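Local coordinates for protein peptidyl-tRNA hydrolase (Sulfolobus solfataricus, PDB 1XTY) that hydrolyses peptidyl-tRNA to a free N-acyl amino acid and tRNA, its natural substrates perhaps being peptidyl-tRNAs that drop off the ribosome during protein synthesis, at residues D65-R70 with T98-G103; S10-G15 with T90-G95; A20-H25 with I84-K89. All coordinates share one frame; numbering follows the deposited sequence.

Contact 1 of 3, residues D65-R70 with T98-G103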
loop_
_atom_site.group_PDB
_atom_site.type_symbol
_atom_site.label_atom_id
_atom_site.label_comp_id
_atom_site.label_asym_id
_atom_site.label_seq_id
_atom_site.Cartn_x
_atom_site.Cartn_y
_atom_site.Cartn_z
ATOM N N ASP A 65 20.265 8.903 -5.170
ATOM C CA ASP A 65 21.398 7.988 -5.176
ATOM C C ASP A 65 21.333 6.951 -4.064
ATOM O O ASP A 65 21.754 5.816 -4.249
ATOM C CB ASP A 65 22.722 8.751 -5.075
ATOM C CG ASP A 65 22.974 9.640 -6.275
ATOM O OD1 ASP A 65 22.357 9.406 -7.337
ATOM O OD2 ASP A 65 23.805 10.568 -6.161
ATOM N N GLU A 66 20.809 7.335 -2.907
ATOM C CA GLU A 66 20.711 6.401 -1.799
ATOM C C GLU A 66 19.670 5.321 -2.085
ATOM O O GLU A 66 19.751 4.214 -1.554
ATOM C CB GLU A 66 20.396 7.163 -0.514
ATOM C CG GLU A 66 21.487 8.177 -0.198
ATOM C CD GLU A 66 21.249 8.944 1.079
ATOM O OE1 GLU A 66 20.173 9.564 1.210
ATOM O OE2 GLU A 66 22.148 8.930 1.949
ATOM N N ILE A 67 18.702 5.635 -2.937
ATOM C CA ILE A 67 17.690 4.653 -3.297
ATOM C C ILE A 67 18.278 3.682 -4.317
ATOM O O ILE A 67 18.072 2.475 -4.224
ATOM C CB ILE A 67 16.415 5.338 -3.859
ATOM C CG1 ILE A 67 15.506 5.736 -2.687
ATOM C CG2 ILE A 67 15.692 4.416 -4.843
ATOM C CD1 ILE A 67 14.124 6.193 -3.078
ATOM N N ILE A 68 19.029 4.207 -5.282
ATOM C CA ILE A 68 19.645 3.367 -6.304
ATOM C C ILE A 68 20.643 2.422 -5.639
ATOM O O ILE A 68 20.748 1.246 -5.992
ATOM C CB ILE A 68 20.393 4.224 -7.359
ATOM C CG1 ILE A 68 19.423 5.199 -8.030
ATOM C CG2 ILE A 68 21.067 3.316 -8.389
ATOM C CD1 ILE A 68 18.292 4.534 -8.793
ATOM N N SER A 69 21.379 2.953 -4.671
ATOM C CA SER A 69 22.365 2.165 -3.950
ATOM C C SER A 69 21.714 0.951 -3.298
ATOM O O SER A 69 22.229 -0.161 -3.381
ATOM C CB SER A 69 23.037 3.022 -2.877
ATOM O OG SER A 69 23.868 2.229 -2.049
ATOM N N ARG A 70 20.568 1.166 -2.661
ATOM C CA ARG A 70 19.877 0.082 -1.985
ATOM C C ARG A 70 19.144 -0.867 -2.924
ATOM O O ARG A 70 18.980 -2.045 -2.614
ATOM C CB ARG A 70 18.949 0.661 -0.920
ATOM C CG ARG A 70 19.756 1.351 0.175
ATOM C CD ARG A 70 18.919 1.915 1.298
ATOM N NE ARG A 70 19.771 2.477 2.346
ATOM C CZ ARG A 70 20.620 3.485 2.162
ATOM N NH1 ARG A 70 20.736 4.055 0.969
ATOM N NH2 ARG A 70 21.362 3.919 3.171
ATOM N N THR A 98 9.991 8.008 -6.604
ATOM C CA THR A 98 9.524 8.446 -5.290
ATOM C C THR A 98 9.882 7.519 -4.136
ATOM O O THR A 98 10.062 7.973 -3.001
ATOM C CB THR A 98 7.989 8.620 -5.283
ATOM O OG1 THR A 98 7.370 7.368 -5.589
ATOM C CG2 THR A 98 7.555 9.664 -6.308
ATOM N N CYS A 99 9.969 6.219 -4.406
ATOM C CA CYS A 99 10.299 5.279 -3.346
ATOM C C CYS A 99 10.723 3.917 -3.870
ATOM O O CYS A 99 10.582 3.613 -5.061
ATOM C CB CYS A 99 9.111 5.118 -2.387
ATOM S SG CYS A 99 7.614 4.426 -3.131
ATOM N N LEU A 100 11.243 3.108 -2.953
ATOM C CA LEU A 100 11.734 1.770 -3.247
ATOM C C LEU A 100 11.148 0.756 -2.266
ATOM O O LEU A 100 11.229 0.939 -1.051
ATOM C CB LEU A 100 13.265 1.747 -3.124
ATOM C CG LEU A 100 13.967 0.388 -3.179
ATOM C CD1 LEU A 100 13.958 -0.142 -4.614
ATOM C CD2 LEU A 100 15.406 0.530 -2.688
ATOM N N GLY A 101 10.552 -0.305 -2.793
ATOM C CA GLY A 101 10.018 -1.332 -1.920
ATOM C C GLY A 101 10.966 -2.513 -1.953
ATOM O O GLY A 101 11.562 -2.794 -2.993
ATOM N N ILE A 102 11.125 -3.196 -0.822
ATOM C CA ILE A 102 11.995 -4.368 -0.743
ATOM C C ILE A 102 11.317 -5.469 0.070
ATOM O O ILE A 102 10.784 -5.214 1.151
ATOM C CB ILE A 102 13.351 -4.032 -0.068
ATOM C CG1 ILE A 102 14.078 -2.939 -0.853
ATOM C CG2 ILE A 102 14.214 -5.275 0.004
ATOM C CD1 ILE A 102 15.351 -2.436 -0.171
ATOM N N GLY A 103 11.332 -6.690 -0.452
ATOM C CA GLY A 103 10.724 -7.796 0.262
ATOM C C GLY A 103 9.334 -8.162 -0.226
ATOM O O GLY A 103 8.960 -7.825 -1.352
#
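Glu66 O is gripped twice by Arg70, by NH1 at 2.7 Å and weakly by the backbone N, while the CB of this same arginine packs on Leu100 of the strand facing the helix. The NH1 bond is bent, with an N-H...O angle of 139°, but the carbonyl oxygen lies practically in the guanidinium plane, at its edge. Backbone and side chain of one arginine thus hold one acceptor. NH2 has a further, weak ion pair with Asp116.

Next to this polar end, the rest of the contact is van der Waals packing. Leu100 has CG anti to its backbone N (chi1 171°), and its branch CD2 lies against the helix backbone, 3.6 Å from Ile67 O and 4.0 Å from Arg70 CB. Ile67 runs in the opposite direction, the two side chains sliding past each other with Ile67 CG2 4.0 Å from Leu100 CB. Its CD1 goes on to the strand backbone, 3.9 Å from Cys99 CA. Val61 of strand 56-61 flanks Ile67, and Ile113 packs against Ile102 and Arg70. The axes of segments 65-70 and 98-103 run 19° apart, 8.9 Å at closest approach: a helix lying along the central sheet, as in the crossover connection of an alpha/beta fold that leads from strand 56-61 through helix 64-76 to strand 81-85.

Contact 2 of 3, residues S10-G15 with T90-G95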
loop_
_atom_site.group_PDB
_atom_site.type_symbol
_atom_site.label_atom_id
_atom_site.label_comp_id
_atom_site.label_asym_id
_atom_site.label_seq_id
_atom_site.Cartn_x
_atom_site.Cartn_y
_atom_site.Cartn_z
ATOM N N SER A 10 12.955 11.821 0.767
ATOM C CA SER A 10 12.580 12.998 1.541
ATOM C C SER A 10 12.893 14.321 0.840
ATOM O O SER A 10 12.386 15.366 1.243
ATOM C CB SER A 10 13.291 12.976 2.896
ATOM O OG SER A 10 13.053 11.758 3.580
ATOM N N ASP A 11 13.717 14.280 -0.203
ATOM C CA ASP A 11 14.094 15.504 -0.908
ATOM C C ASP A 11 13.087 16.021 -1.927
ATOM O O ASP A 11 13.251 17.119 -2.457
ATOM C CB ASP A 11 15.466 15.347 -1.575
ATOM C CG ASP A 11 15.524 14.176 -2.533
ATOM O OD1 ASP A 11 16.513 14.085 -3.292
ATOM O OD2 ASP A 11 14.593 13.344 -2.527
ATOM N N ILE A 12 12.054 15.241 -2.219
ATOM C CA ILE A 12 11.033 15.698 -3.151
ATOM C C ILE A 12 9.818 16.083 -2.316
ATOM O O ILE A 12 9.674 15.634 -1.179
ATOM C CB ILE A 12 10.648 14.609 -4.182
ATOM C CG1 ILE A 12 10.222 13.328 -3.471
ATOM C CG2 ILE A 12 11.819 14.347 -5.120
ATOM C CD1 ILE A 12 9.841 12.214 -4.427
ATOM N N LYS A 13 8.948 16.915 -2.875
ATOM C CA LYS A 13 7.770 17.370 -2.148
ATOM C C LYS A 13 6.550 16.475 -2.327
ATOM O O LYS A 13 6.012 16.347 -3.430
ATOM C CB LYS A 13 7.419 18.798 -2.569
ATOM C CG LYS A 13 6.217 19.381 -1.844
ATOM C CD LYS A 13 5.978 20.824 -2.260
ATOM C CE LYS A 13 4.764 21.411 -1.558
ATOM N NZ LYS A 13 4.578 22.852 -1.895
ATOM N N MET A 14 6.118 15.865 -1.228
ATOM C CA MET A 14 4.952 14.990 -1.240
ATOM C C MET A 14 4.136 15.148 0.039
ATOM O O MET A 14 4.680 15.069 1.138
ATOM C CB MET A 14 5.379 13.524 -1.371
ATOM C CG MET A 14 6.117 13.183 -2.651
ATOM S SD MET A 14 6.340 11.394 -2.823
ATOM C CE MET A 14 7.784 11.119 -1.807
ATOM N N GLY A 15 2.833 15.372 -0.111
ATOM C CA GLY A 15 1.969 15.499 1.050
ATOM C C GLY A 15 1.720 14.110 1.613
ATOM O O GLY A 15 2.080 13.117 0.978
ATOM N N THR A 90 0.176 15.277 -10.432
ATOM C CA THR A 90 0.209 16.471 -9.606
ATOM C C THR A 90 1.586 17.127 -9.746
ATOM O O THR A 90 2.287 16.861 -10.713
ATOM C CB THR A 90 -0.118 16.122 -8.104
ATOM O OG1 THR A 90 0.080 17.282 -7.296
ATOM C CG2 THR A 90 0.732 14.964 -7.592
ATOM N N GLN A 91 1.936 18.011 -8.816
ATOM C CA GLN A 91 3.214 18.717 -8.836
ATOM C C GLN A 91 4.361 17.981 -9.539
ATOM O O GLN A 91 4.850 18.414 -10.582
ATOM C CB GLN A 91 3.632 19.048 -7.404
ATOM C CG GLN A 91 2.727 20.065 -6.726
ATOM C CD GLN A 91 2.991 20.149 -5.245
ATOM O OE1 GLN A 91 4.060 19.754 -4.779
ATOM N NE2 GLN A 91 2.012 20.668 -4.485
ATOM N N LEU A 92 4.811 16.893 -8.925
ATOM C CA LEU A 92 5.917 16.099 -9.433
ATOM C C LEU A 92 5.819 15.772 -10.919
ATOM O O LEU A 92 4.733 15.531 -11.455
ATOM C CB LEU A 92 6.041 14.792 -8.640
ATOM C CG LEU A 92 6.386 14.897 -7.150
ATOM C CD1 LEU A 92 6.436 13.511 -6.527
ATOM C CD2 LEU A 92 7.720 15.598 -6.986
ATOM N N GLU A 93 6.972 15.763 -11.580
ATOM C CA GLU A 93 7.035 15.441 -12.998
ATOM C C GLU A 93 6.928 13.929 -13.146
ATOM O O GLU A 93 7.469 13.180 -12.332
ATOM C CB GLU A 93 8.361 15.923 -13.599
ATOM C CG GLU A 93 8.444 17.429 -13.795
ATOM C CD GLU A 93 7.770 17.887 -15.075
ATOM O OE1 GLU A 93 6.654 17.410 -15.372
ATOM O OE2 GLU A 93 8.357 18.735 -15.783
ATOM N N PRO A 94 6.217 13.457 -14.180
ATOM C CA PRO A 94 6.090 12.009 -14.361
ATOM C C PRO A 94 7.462 11.380 -14.583
ATOM O O PRO A 94 8.312 11.956 -15.262
ATOM C CB PRO A 94 5.176 11.892 -15.579
ATOM C CG PRO A 94 5.483 13.145 -16.355
ATOM C CD PRO A 94 5.547 14.188 -15.268
ATOM N N GLY A 95 7.678 10.212 -13.991
ATOM C CA GLY A 95 8.955 9.541 -14.138
ATOM C C GLY A 95 9.853 9.730 -12.932
ATOM O O GLY A 95 10.858 9.037 -12.786
#
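Leu92 belongs to the connection between the antiparallel strands 81-85 and 97-106, and it packs here against Ile12, Lys13 and Met14 in the loop that carries the chain from strand 2-9 into helix 16-35. Its CG is anti to the carbonyl carbon (chi1 -64°), and from there the forked end straddles the facing backbone. CD1 meets Met14 CG at 3.9 Å, the two side chains crossing at about a right angle. CD2 faces Ile12 CB at 4.2 Å. In the crotch of the fork, Leu92 CG is 4.0 Å from Lys13 O, so the leucine touches three successive residues.

A second, more exposed layer lies beside it. Lys13 is fully extended, CG anti to the backbone N (chi1 -179°), and reaches outward past the Gln91 side chain, which it crosses obliquely. The amide meets the aliphatic part of the lysine instead of its tip: Gln91 OE1 is 3.3 Å from Lys13 CD, and Gln91 NE2 is 4.1 Å from Lys13 CE. This is van der Waals packing of a polar group against methylenes.

Towards the interior, Ile12, Met14 and Leu92 all touch Thr98, near the start of strand 97-106. Gly15 then takes the N-cap position of helix 16-35. The result is loop-on-loop packing beyond the C-terminal ends of the parallel strands 2-9 and 81-85, where alpha/beta enzymes commonly carry their functional loops.

Contact 3 of 3, residues A20-H25 with I84-K89. With SO4 (sulfate ion), chain E.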
loop_
_atom_site.group_PDB
_atom_site.type_symbol
_atom_site.label_atom_id
_atom_site.label_comp_id
_atom_site.label_asym_id
_atom_site.label_seq_id
_atom_site.Cartn_x
_atom_site.Cartn_y
_atom_site.Cartn_z
ATOM N N ALA A 20 1.259 8.232 0.983
ATOM C CA ALA A 20 0.497 7.006 1.198
ATOM C C ALA A 20 0.241 6.276 -0.119
ATOM O O ALA A 20 0.348 5.052 -0.188
ATOM C CB ALA A 20 -0.824 7.325 1.888
ATOM N N ALA A 21 -0.098 7.024 -1.164
ATOM C CA ALA A 21 -0.357 6.412 -2.459
ATOM C C ALA A 21 0.905 5.760 -3.027
ATOM O O ALA A 21 0.852 4.640 -3.543
ATOM C CB ALA A 21 -0.895 7.457 -3.438
ATOM N N GLN A 22 2.038 6.453 -2.925
ATOM C CA GLN A 22 3.302 5.927 -3.438
ATOM C C GLN A 22 3.743 4.658 -2.705
ATOM O O GLN A 22 4.197 3.700 -3.332
ATOM C CB GLN A 22 4.409 6.990 -3.342
ATOM C CG GLN A 22 4.082 8.303 -4.051
ATOM C CD GLN A 22 3.898 8.143 -5.553
ATOM O OE1 GLN A 22 2.941 8.659 -6.125
ATOM N NE2 GLN A 22 4.822 7.438 -6.198
ATOM N N VAL A 23 3.623 4.658 -1.377
ATOM C CA VAL A 23 4.008 3.501 -0.577
ATOM C C VAL A 23 3.088 2.319 -0.894
ATOM O O VAL A 23 3.537 1.175 -0.984
ATOM C CB VAL A 23 3.952 3.836 0.940
ATOM C CG1 VAL A 23 4.120 2.574 1.776
ATOM C CG2 VAL A 23 5.063 4.825 1.281
ATOM N N ALA A 24 1.801 2.599 -1.074
ATOM C CA ALA A 24 0.841 1.547 -1.406
ATOM C C ALA A 24 1.175 0.986 -2.790
ATOM O O ALA A 24 0.988 -0.203 -3.048
ATOM C CB ALA A 24 -0.584 2.111 -1.389
ATOM N N HIS A 25 1.658 1.856 -3.674
ATOM C CA HIS A 25 2.038 1.464 -5.031
ATOM C C HIS A 25 3.230 0.507 -4.936
ATOM O O HIS A 25 3.271 -0.532 -5.598
ATOM C CB HIS A 25 2.426 2.714 -5.837
ATOM C CG HIS A 25 2.489 2.499 -7.320
ATOM N ND1 HIS A 25 2.587 1.249 -7.895
ATOM C CD2 HIS A 25 2.505 3.385 -8.346
ATOM C CE1 HIS A 25 2.661 1.374 -9.209
ATOM N NE2 HIS A 25 2.614 2.661 -9.509
ATOM N N ILE A 84 9.361 2.754 -7.698
ATOM C CA ILE A 84 8.156 3.475 -8.076
ATOM C C ILE A 84 8.419 4.879 -8.614
ATOM O O ILE A 84 9.175 5.645 -8.020
ATOM C CB ILE A 84 7.203 3.575 -6.869
ATOM C CG1 ILE A 84 6.868 2.165 -6.363
ATOM C CG2 ILE A 84 5.949 4.339 -7.250
ATOM C CD1 ILE A 84 6.216 1.267 -7.414
ATOM N N GLU A 85 7.800 5.200 -9.749
ATOM C CA GLU A 85 7.942 6.522 -10.352
ATOM C C GLU A 85 6.567 7.178 -10.377
ATOM O O GLU A 85 5.543 6.502 -10.516
ATOM C CB GLU A 85 8.516 6.437 -11.777
ATOM C CG GLU A 85 9.854 5.696 -11.863
ATOM C CD GLU A 85 10.623 5.958 -13.158
ATOM O OE1 GLU A 85 9.996 6.247 -14.199
ATOM O OE2 GLU A 85 11.869 5.856 -13.136
ATOM N N ASP A 86 6.549 8.496 -10.232
ATOM C CA ASP A 86 5.304 9.255 -10.223
ATOM C C ASP A 86 4.613 9.225 -11.589
ATOM O O ASP A 86 5.272 9.158 -12.630
ATOM C CB ASP A 86 5.600 10.701 -9.805
ATOM C CG ASP A 86 4.352 11.458 -9.387
ATOM O OD1 ASP A 86 3.619 11.950 -10.266
ATOM O OD2 ASP A 86 4.100 11.552 -8.168
ATOM N N ALA A 87 3.282 9.262 -11.577
ATOM C CA ALA A 87 2.504 9.250 -12.814
ATOM C C ALA A 87 2.337 10.675 -13.333
ATOM O O ALA A 87 1.663 10.905 -14.339
ATOM C CB ALA A 87 1.137 8.618 -12.572
ATOM N N GLY A 88 2.949 11.623 -12.628
ATOM C CA GLY A 88 2.892 13.023 -13.019
ATOM C C GLY A 88 1.523 13.666 -13.079
ATOM O O GLY A 88 1.273 14.532 -13.928
ATOM N N LYS A 89 0.625 13.267 -12.187
ATOM C CA LYS A 89 -0.721 13.843 -12.181
ATOM C C LYS A 89 -0.770 15.123 -11.352
ATOM O O LYS A 89 -1.660 15.953 -11.542
ATOM C CB LYS A 89 -1.714 12.813 -11.645
ATOM C CG LYS A 89 -1.783 11.544 -12.482
ATOM C CD LYS A 89 -2.201 11.833 -13.924
ATOM C CE LYS A 89 -2.256 10.558 -14.769
ATOM N NZ LYS A 89 -2.717 10.819 -16.171
HETATM S S SO4 E . 0.616 8.217 -9.057
HETATM O O1 SO4 E . 1.940 8.858 -9.168
HETATM O O2 SO4 E . -0.397 9.076 -9.701
HETATM O O3 SO4 E . 0.280 8.036 -7.633
HETATM O O4 SO4 E . 0.650 6.907 -9.734
#
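Ile84 forks at CB towards helix 16-35. Its CG2 branch reaches Gln22 NE2 at 3.5 Å and His25 CD2 at 3.7 Å, so that one methyl touches both side chains. The other branch turns at CG1 (chi2 -59°), which brings CD1 over one face of the His25 imidazole, 3.9 Å from the ring centroid and 21° off the normal. This CH-pi contact is offset towards the rim, with ND1 the nearest ring atom to CD1.

Gln22, bent at chi2, gives its NE2 to Thr98 OG1 in a hydrogen bond. Its OE1 comes within 3.7 Å of Asp86 OD2 and 3.1 Å of O3 of a sulfate ion, probably from the crystallisation liquor; these are close approaches of oxygens, not hydrogen bonds. The sulfate is held by Ala87 N, which donates to its O1 at 2.8 Å in a nearly straight bond (164°). Asp86 OD2 makes a salt bridge with Lys18, one turn before Gln22.

Ile84, on the outermost strand 81-85, packs onto helix 16-35, where it also meets Ala26 and Thr29, and beside Cys99 of the adjacent strand 97-106. The second subunit packs on part of this helix, its Ile58 on Ala20 and Ala21 and its Gln54 on His25.

Strand 97-106 ties the three contacts together. It carries helix 64-76 of contact 1 on one face, while Cys99 turns to the other face, towards helix 16-35 of contact 3. Thr98 N bonds to Ile84 O at 2.9 Å, joining the strands of contacts 1 and 3 as sheet neighbours, and Thr98 OG1 is 2.6 Å from Gln22 NE2. Thr98 CG2 also lies 4.0 Å from Leu92 CD1, bringing in contact 2. Contacts 2 and 3, centres about 9 Å apart, share a bond from Gly95 N to Asp86 O (3.0 Å). The sulfates beside contact 3 and about 5 Å from the Ile12 side chain may mark anion-accepting places, but probably come from the crystallisation liquor and do not by themselves locate the active site.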